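PDB 2AJR: sugar kinase, pfkB family from Thermotoga maritima, which probably phosphorylates a phosphorylated sugar, such as fructose 1-phosphate, with ATP as the donor, as a magnesium-binding member of the PfkB carbohydrate kinase family. Local coordinates for residues L171-G176 with G194-N199; F178-Q183 with G278-F283. One frame throughout, in Å; residues are numbered along the deposited sequence.

Interaction 1 of 2, residues L171-G176 with G194-N199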
ATOM      1  N   LEU A 171      33.871   5.502 -11.636  1.00 35.25           N
ATOM      2  CA  LEU A 171      33.957   4.549 -12.726  1.00 33.95           C
ATOM      3  C   LEU A 171      33.473   5.171 -14.038  1.00 33.68           C
ATOM      4  O   LEU A 171      34.139   5.037 -15.069  1.00 33.62           O
ATOM      5  CB  LEU A 171      33.134   3.311 -12.390  1.00 34.10           C
ATOM      6  CG  LEU A 171      33.693   2.442 -11.260  1.00 33.92           C
ATOM      7  CD1 LEU A 171      32.593   1.585 -10.625  1.00 27.40           C
ATOM      8  CD2 LEU A 171      34.815   1.578 -11.794  1.00 29.67           C
ATOM      9  N   ALA A 172      32.328   5.854 -13.992  1.00 33.28           N
ATOM     10  CA  ALA A 172      31.750   6.509 -15.170  1.00 34.32           C
ATOM     11  C   ALA A 172      32.729   7.519 -15.744  1.00 35.90           C
ATOM     12  O   ALA A 172      33.034   7.537 -16.953  1.00 35.06           O
ATOM     13  CB  ALA A 172      30.451   7.208 -14.807  1.00 33.19           C
ATOM     14  N   ARG A 173      33.242   8.337 -14.840  1.00 37.18           N
ATOM     15  CA  ARG A 173      34.027   9.502 -15.197  1.00 38.44           C
ATOM     16  C   ARG A 173      35.420   9.128 -15.727  1.00 39.11           C
ATOM     17  O   ARG A 173      35.877   9.679 -16.723  1.00 39.92           O
ATOM     18  CB  ARG A 173      34.093  10.427 -13.972  1.00 39.61           C
ATOM     19  CG  ARG A 173      33.853  11.881 -14.233  1.00 39.80           C
ATOM     20  CD  ARG A 173      32.580  12.223 -14.979  1.00 36.15           C
ATOM     21  NE  ARG A 173      32.922  13.334 -15.868  1.00 41.97           N
ATOM     22  CZ  ARG A 173      33.253  13.230 -17.159  1.00 40.26           C
ATOM     23  NH1 ARG A 173      33.225  12.066 -17.793  1.00 48.49           N
ATOM     24  NH2 ARG A 173      33.581  14.320 -17.843  1.00 41.47           N
ATOM     25  N   GLU A 174      36.081   8.165 -15.093  1.00 39.91           N
ATOM     26  CA  GLU A 174      37.345   7.651 -15.610  1.00 40.81           C
ATOM     27  C   GLU A 174      37.223   7.159 -17.054  1.00 40.65           C
ATOM     28  O   GLU A 174      38.195   7.159 -17.786  1.00 41.30           O
ATOM     29  CB  GLU A 174      37.868   6.517 -14.715  1.00 41.21           C
ATOM     30  CG  GLU A 174      38.551   7.022 -13.435  1.00 43.86           C
ATOM     31  CD  GLU A 174      38.766   5.950 -12.361  1.00 42.76           C
ATOM     32  OE1 GLU A 174      38.260   4.807 -12.498  1.00 45.02           O
ATOM     33  OE2 GLU A 174      39.440   6.276 -11.359  1.00 43.96           O
ATOM     34  N   ARG A 175      36.027   6.753 -17.461  1.00 41.45           N
ATOM     35  CA  ARG A 175      35.796   6.183 -18.789  1.00 41.71           C
ATOM     36  C   ARG A 175      35.219   7.221 -19.748  1.00 40.12           C
ATOM     37  O   ARG A 175      34.712   6.875 -20.811  1.00 40.38           O
ATOM     38  CB  ARG A 175      34.822   5.009 -18.666  1.00 42.35           C
ATOM     39  CG  ARG A 175      35.206   3.763 -19.430  1.00 50.19           C
ATOM     40  CD  ARG A 175      34.730   2.512 -18.689  1.00 59.16           C
ATOM     41  NE  ARG A 175      35.317   2.433 -17.345  1.00 62.37           N
ATOM     42  CZ  ARG A 175      35.122   1.433 -16.489  1.00 62.99           C
ATOM     43  NH1 ARG A 175      34.358   0.400 -16.824  1.00 68.55           N
ATOM     44  NH2 ARG A 175      35.704   1.459 -15.294  1.00 60.44           N
ATOM     45  N   GLY A 176      35.281   8.491 -19.370  1.00 38.51           N
ATOM     46  CA  GLY A 176      34.748   9.565 -20.205  1.00 38.58           C
ATOM     47  C   GLY A 176      33.239   9.557 -20.416  1.00 38.62           C
ATOM     48  O   GLY A 176      32.747  10.171 -21.370  1.00 39.06           O
ATOM     49  N   GLY A 194      34.985  12.284  -3.368  1.00 44.15           N
ATOM     50  CA  GLY A 194      35.884  11.424  -4.166  1.00 43.61           C
ATOM     51  C   GLY A 194      36.454  12.158  -5.343  1.00 42.16           C
ATOM     52  O   GLY A 194      35.941  13.227  -5.710  1.00 45.08           O
ATOM     53  N   PRO A 195      37.514  11.600  -5.931  1.00 38.39           N
ATOM     54  CA  PRO A 195      38.344  12.227  -6.961  1.00 38.45           C
ATOM     55  C   PRO A 195      37.617  12.685  -8.215  1.00 36.92           C
ATOM     56  O   PRO A 195      38.070  13.635  -8.861  1.00 36.64           O
ATOM     57  CB  PRO A 195      39.376  11.139  -7.307  1.00 38.47           C
ATOM     58  CG  PRO A 195      38.833   9.888  -6.769  1.00 37.47           C
ATOM     59  CD  PRO A 195      38.015  10.268  -5.577  1.00 39.61           C
ATOM     60  N   GLU A 196      36.520  12.023  -8.563  1.00 35.72           N
ATOM     61  CA  GLU A 196      35.747  12.416  -9.733  1.00 35.89           C
ATOM     62  C   GLU A 196      34.420  13.014  -9.320  1.00 35.61           C
ATOM     63  O   GLU A 196      33.933  12.797  -8.209  1.00 36.42           O
ATOM     64  CB  GLU A 196      35.553  11.229 -10.678  1.00 36.10           C
ATOM     65  CG  GLU A 196      36.865  10.746 -11.360  1.00 41.11           C
ATOM     66  CD  GLU A 196      37.397  11.678 -12.465  1.00 44.54           C
ATOM     67  OE1 GLU A 196      36.769  12.721 -12.757  1.00 54.04           O
ATOM     68  OE2 GLU A 196      38.452  11.359 -13.054  1.00 48.25           O
ATOM     69  N   PHE A 197      33.838  13.779 -10.232  1.00 35.84           N
ATOM     70  CA  PHE A 197      32.662  14.567  -9.935  1.00 35.31           C
ATOM     71  C   PHE A 197      31.613  14.475 -11.048  1.00 35.25           C
ATOM     72  O   PHE A 197      31.953  14.260 -12.217  1.00 36.06           O
ATOM     73  CB  PHE A 197      33.081  16.027  -9.722  1.00 37.64           C
ATOM     74  CG  PHE A 197      34.022  16.222  -8.566  1.00 35.73           C
ATOM     75  CD1 PHE A 197      33.539  16.267  -7.267  1.00 34.82           C
ATOM     76  CD2 PHE A 197      35.391  16.335  -8.780  1.00 38.51           C
ATOM     77  CE1 PHE A 197      34.399  16.426  -6.189  1.00 40.00           C
ATOM     78  CE2 PHE A 197      36.271  16.494  -7.711  1.00 39.49           C
ATOM     79  CZ  PHE A 197      35.769  16.540  -6.407  1.00 43.52           C
ATOM     80  N   PRO A 198      30.325  14.629 -10.692  1.00 34.51           N
ATOM     81  CA  PRO A 198      29.277  14.678 -11.697  1.00 33.72           C
ATOM     82  C   PRO A 198      29.420  15.860 -12.642  1.00 32.76           C
ATOM     83  O   PRO A 198      29.849  16.915 -12.225  1.00 33.16           O
ATOM     84  CB  PRO A 198      28.012  14.836 -10.858  1.00 34.29           C
ATOM     85  CG  PRO A 198      28.372  14.318  -9.538  1.00 32.38           C
ATOM     86  CD  PRO A 198      29.762  14.714  -9.335  1.00 33.55           C
ATOM     87  N   ASN A 199      29.058  15.671 -13.902  1.00 33.05           N
ATOM     88  CA  ASN A 199      29.013  16.766 -14.858  1.00 34.14           C
ATOM     89  C   ASN A 199      27.844  17.721 -14.579  1.00 35.01           C
ATOM     90  O   ASN A 199      28.005  18.950 -14.663  1.00 36.15           O
ATOM     91  CB  ASN A 199      28.910  16.208 -16.263  1.00 32.70           C
ATOM     92  CG  ASN A 199      30.108  15.388 -16.626  1.00 35.28           C
ATOM     93  OD1 ASN A 199      30.134  14.165 -16.428  1.00 32.11           O
ATOM     94  ND2 ASN A 199      31.143  16.062 -17.106  1.00 30.52           N
TER
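Arg-173, in the last turn of helix 164-174, faces Glu-196 in the irregular loop 194-199, their CA atoms 6.4 Å apart and the closest CA pair across the two segments. The helix ends in a Schellman motif with Gly-176 at positive phi (65°) as its C-prime residue. The arginine makes nearly all the close approaches, its chain bending at chi2 (53°) and again further out. Its aliphatic part crosses the Glu-196 side chain at about a right angle, with Arg-173 CG 3.4 Å from Glu-196 OE1. The charged atoms themselves stay apart: Arg-173 NE lies 5.0 Å from Glu-196 OE1, too far for an ion pair. Beyond this crossing the guanidinium meets Asn-199 tip to tip, with OD1 of Asn-199 over one face, offset toward the rim. Arg-173 NE to Asn-199 OD1 is 3.0 Å, but the angle is too poor for a hydrogen bond; the amide is instead hydrogen-bonded elsewhere, OD1 accepting from Val-179 N and ND2 donating to Gln-235 OE1. Phe-197 O sits at the guanidinium edge. The contact thus joins the C-terminal end of helix 164-174 to the loop between helix 185-193 and strand 200-201, beside the start of strand 178-182.

Interaction 2 of 2, residues F178-Q183 with G278-F283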
ATOM      1  N   PHE A 178      29.633  10.861 -19.518  1.00 33.49           N
ATOM      2  CA  PHE A 178      29.065  12.078 -18.968  1.00 32.75           C
ATOM      3  C   PHE A 178      28.070  11.682 -17.875  1.00 32.77           C
ATOM      4  O   PHE A 178      27.291  10.740 -18.059  1.00 31.23           O
ATOM      5  CB  PHE A 178      28.371  12.836 -20.096  1.00 32.76           C
ATOM      6  CG  PHE A 178      28.025  14.242 -19.764  1.00 31.15           C
ATOM      7  CD1 PHE A 178      26.796  14.549 -19.210  1.00 29.77           C
ATOM      8  CD2 PHE A 178      28.902  15.262 -20.052  1.00 30.85           C
ATOM      9  CE1 PHE A 178      26.463  15.850 -18.922  1.00 31.96           C
ATOM     10  CE2 PHE A 178      28.578  16.565 -19.767  1.00 32.42           C
ATOM     11  CZ  PHE A 178      27.360  16.863 -19.197  1.00 28.18           C
ATOM     12  N   VAL A 179      28.107  12.375 -16.742  1.00 31.96           N
ATOM     13  CA  VAL A 179      27.351  11.952 -15.558  1.00 32.98           C
ATOM     14  C   VAL A 179      26.369  13.004 -15.072  1.00 32.59           C
ATOM     15  O   VAL A 179      26.764  14.133 -14.828  1.00 31.44           O
ATOM     16  CB  VAL A 179      28.298  11.653 -14.363  1.00 34.46           C
ATOM     17  CG1 VAL A 179      27.496  11.586 -13.058  1.00 30.08           C
ATOM     18  CG2 VAL A 179      29.108  10.378 -14.601  1.00 29.53           C
ATOM     19  N   PHE A 180      25.106  12.603 -14.915  1.00 35.03           N
ATOM     20  CA  PHE A 180      24.058  13.398 -14.230  1.00 34.76           C
ATOM     21  C   PHE A 180      23.769  12.762 -12.871  1.00 34.68           C
ATOM     22  O   PHE A 180      23.565  11.544 -12.811  1.00 34.46           O
ATOM     23  CB  PHE A 180      22.734  13.348 -15.000  1.00 34.43           C
ATOM     24  CG  PHE A 180      22.781  13.950 -16.368  1.00 37.03           C
ATOM     25  CD1 PHE A 180      23.348  13.253 -17.432  1.00 36.92           C
ATOM     26  CD2 PHE A 180      22.208  15.195 -16.613  1.00 39.11           C
ATOM     27  CE1 PHE A 180      23.368  13.802 -18.716  1.00 38.85           C
ATOM     28  CE2 PHE A 180      22.218  15.746 -17.898  1.00 38.71           C
ATOM     29  CZ  PHE A 180      22.803  15.046 -18.950  1.00 33.84           C
ATOM     30  N   VAL A 181      23.712  13.553 -11.797  1.00 35.06           N
ATOM     31  CA  VAL A 181      23.283  13.019 -10.499  1.00 35.32           C
ATOM     32  C   VAL A 181      22.170  13.846  -9.875  1.00 36.17           C
ATOM     33  O   VAL A 181      22.244  15.068  -9.860  1.00 35.82           O
ATOM     34  CB  VAL A 181      24.451  12.939  -9.499  1.00 36.42           C
ATOM     35  CG1 VAL A 181      23.926  12.585  -8.124  1.00 35.03           C
ATOM     36  CG2 VAL A 181      25.484  11.924  -9.955  1.00 32.46           C
ATOM     37  N   GLU A 182      21.139  13.171  -9.365  1.00 38.86           N
ATOM     38  CA  GLU A 182      20.128  13.797  -8.489  1.00 40.92           C
ATOM     39  C   GLU A 182      20.016  12.992  -7.189  1.00 39.31           C
ATOM     40  O   GLU A 182      19.421  11.927  -7.180  1.00 40.99           O
ATOM     41  CB  GLU A 182      18.744  13.923  -9.179  1.00 38.92           C
ATOM     42  CG  GLU A 182      17.661  14.619  -8.285  1.00 43.49           C
ATOM     43  CD  GLU A 182      16.241  14.678  -8.896  1.00 47.87           C
ATOM     44  OE1 GLU A 182      15.862  13.792  -9.704  1.00 64.33           O
ATOM     45  OE2 GLU A 182      15.500  15.626  -8.550  1.00 63.71           O
ATOM     46  N   GLN A 183      20.587  13.488  -6.094  1.00 38.81           N
ATOM     47  CA  GLN A 183      20.540  12.774  -4.813  1.00 39.02           C
ATOM     48  C   GLN A 183      20.495  13.734  -3.648  1.00 37.45           C
ATOM     49  O   GLN A 183      20.785  14.903  -3.804  1.00 39.32           O
ATOM     50  CB  GLN A 183      21.741  11.841  -4.668  1.00 36.46           C
ATOM     51  CG  GLN A 183      21.665  10.667  -5.633  1.00 43.98           C
ATOM     52  CD  GLN A 183      22.734   9.594  -5.419  1.00 43.34           C
ATOM     53  OE1 GLN A 183      23.925   9.884  -5.378  1.00 44.49           O
ATOM     54  NE2 GLN A 183      22.298   8.336  -5.324  1.00 52.35           N
ATOM     55  N   GLY A 278      14.626  15.716 -19.321  1.00 36.13           N
ATOM     56  CA  GLY A 278      14.685  16.793 -20.286  1.00 36.08           C
ATOM     57  C   GLY A 278      16.118  17.196 -20.535  1.00 36.58           C
ATOM     58  O   GLY A 278      16.534  17.331 -21.678  1.00 37.70           O
HETATM   59  N   MSE A 279      16.878  17.372 -19.460  1.00 36.93           N
HETATM   60  CA  MSE A 279      18.283  17.718 -19.575  1.00 37.44           C
HETATM   61  C   MSE A 279      19.055  16.653 -20.330  1.00 35.42           C
HETATM   62  O   MSE A 279      19.856  16.980 -21.201  1.00 35.52           O
HETATM   63  CB  MSE A 279      18.909  17.934 -18.201  1.00 36.14           C
HETATM   64  CG  MSE A 279      18.423  19.180 -17.528  1.00 36.95           C
HETATM   65 SE   MSE A 279      19.437  19.633 -15.917  1.00 44.98          SE
HETATM   66  CE  MSE A 279      20.598  21.060 -16.633  1.00 49.58           C
ATOM     67  N   VAL A 280      18.818  15.386 -20.002  1.00 34.75           N
ATOM     68  CA  VAL A 280      19.508  14.308 -20.703  1.00 34.07           C
ATOM     69  C   VAL A 280      19.199  14.400 -22.200  1.00 34.56           C
ATOM     70  O   VAL A 280      20.116  14.417 -23.018  1.00 36.85           O
ATOM     71  CB  VAL A 280      19.164  12.900 -20.146  1.00 33.56           C
ATOM     72  CG1 VAL A 280      19.952  11.829 -20.899  1.00 25.88           C
ATOM     73  CG2 VAL A 280      19.489  12.832 -18.676  1.00 28.91           C
ATOM     74  N   TYR A 281      17.919  14.514 -22.543  1.00 34.80           N
ATOM     75  CA  TYR A 281      17.485  14.666 -23.938  1.00 35.72           C
ATOM     76  C   TYR A 281      18.160  15.846 -24.644  1.00 36.65           C
ATOM     77  O   TYR A 281      18.563  15.722 -25.801  1.00 38.25           O
ATOM     78  CB  TYR A 281      15.965  14.837 -24.011  1.00 35.71           C
ATOM     79  CG  TYR A 281      15.414  15.114 -25.395  1.00 36.19           C
ATOM     80  CD1 TYR A 281      15.062  14.073 -26.242  1.00 41.70           C
ATOM     81  CD2 TYR A 281      15.223  16.418 -25.852  1.00 42.11           C
ATOM     82  CE1 TYR A 281      14.549  14.312 -27.519  1.00 40.81           C
ATOM     83  CE2 TYR A 281      14.699  16.666 -27.134  1.00 39.15           C
ATOM     84  CZ  TYR A 281      14.370  15.605 -27.954  1.00 37.85           C
ATOM     85  OH  TYR A 281      13.862  15.816 -29.208  1.00 39.50           O
ATOM     86  N   TYR A 282      18.261  16.981 -23.967  1.00 35.91           N
ATOM     87  CA  TYR A 282      18.822  18.171 -24.591  1.00 38.18           C
ATOM     88  C   TYR A 282      20.292  17.953 -24.873  1.00 38.91           C
ATOM     89  O   TYR A 282      20.788  18.316 -25.940  1.00 39.34           O
ATOM     90  CB  TYR A 282      18.666  19.420 -23.706  1.00 38.68           C
ATOM     91  CG  TYR A 282      19.023  20.705 -24.437  1.00 37.30           C
ATOM     92  CD1 TYR A 282      20.348  21.089 -24.634  1.00 35.63           C
ATOM     93  CD2 TYR A 282      18.026  21.525 -24.952  1.00 41.48           C
ATOM     94  CE1 TYR A 282      20.665  22.264 -25.334  1.00 39.82           C
ATOM     95  CE2 TYR A 282      18.330  22.699 -25.646  1.00 40.18           C
ATOM     96  CZ  TYR A 282      19.641  23.065 -25.835  1.00 39.62           C
ATOM     97  OH  TYR A 282      19.899  24.237 -26.515  1.00 37.80           O
ATOM     98  N   PHE A 283      20.988  17.397 -23.888  1.00 39.51           N
ATOM     99  CA  PHE A 283      22.394  17.057 -24.034  1.00 40.18           C
ATOM    100  C   PHE A 283      22.583  16.151 -25.250  1.00 40.84           C
ATOM    101  O   PHE A 283      23.343  16.488 -26.163  1.00 41.71           O
ATOM    102  CB  PHE A 283      22.909  16.378 -22.766  1.00 40.97           C
ATOM    103  CG  PHE A 283      24.335  15.934 -22.855  1.00 40.81           C
ATOM    104  CD1 PHE A 283      25.349  16.856 -22.977  1.00 43.05           C
ATOM    105  CD2 PHE A 283      24.661  14.593 -22.803  1.00 43.49           C
ATOM    106  CE1 PHE A 283      26.659  16.453 -23.054  1.00 43.50           C
ATOM    107  CE2 PHE A 283      25.970  14.188 -22.880  1.00 42.21           C
ATOM    108  CZ  PHE A 283      26.970  15.121 -23.004  1.00 42.96           C
TER
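Three phenylalanine rings carry this contact. One face of the Phe-178 ring lies against the Phe-283 ring in a face-to-face stack, while Phe-180 has Val-280 CG2 over the centre of one face and Phe-283 CB at its edge. The setting is the alpha/beta core of the ribokinase-like fold: strand 178-182, inside the large mixed sheet, is covered by helix 271-286. Strand and helix segments run nearly antiparallel, at 166°, with their axes 10.5 Å apart.

Alternation along the strand selects the residues that meet the helix: Phe-178 and Phe-180 have their CB atoms directed toward it, whereas on the sheet's other side Val-179 packs against helix 164-174 and Val-181 against both that helix and helix 185-193. In the stack of Phe-178 on Phe-283 the ring centroids are 4.0 Å apart and the planes are inclined by 21°. Phe-283 CZ stands above the Phe-178 face toward its rim, 3.5 Å from Phe-178 CG. Both residues have CG anti to the backbone N, and the two side chains reach toward each other tip to tip.

Phe-180 fits differently, its side chain running past Val-280 at a slant. Its ring also approaches the helix backbone, with Phe-180 CZ 3.8 Å from Val-280 CA. Selenomethionine Met-279 contributes CB, 4.0 Å from Phe-180 CE2, while the rest of its side chain leads away from the strand. Met-293 of helix 290-304 touches both Phe-180 and Met-279, extending the apolar packing beyond the pair of segments. The geometry fits a CH-pi contact: Val-280 CG2 stands 3.8 Å from the centroid of the Phe-180 ring, only 4° off the ring normal.

Overall arrangement
Interactions 1 and 2 have centres about 14 Å apart and meet around strand 178-182, which directly follows helix 164-174 in the chain. The hydrogen bond that joins them runs from Val-179 N to Asn-199 OD1, 2.7 Å apart. Apolar contacts accompany it, with Asn-199 CB 3.4 Å from Phe-178 CZ and Ala-172 CB 3.4 Å from Val-179 CG2. Strand 178-182 therefore has interaction 1 near its start, close to the surface, and interaction 2 on the face that meets helix 271-286. The centre of interaction 2 lies about 10 Å from the chain centre, that of interaction 1 about 19 Å. Both lie away from the magnesium site formed by His-267, Ala-304, Arg-307 and Glu-309.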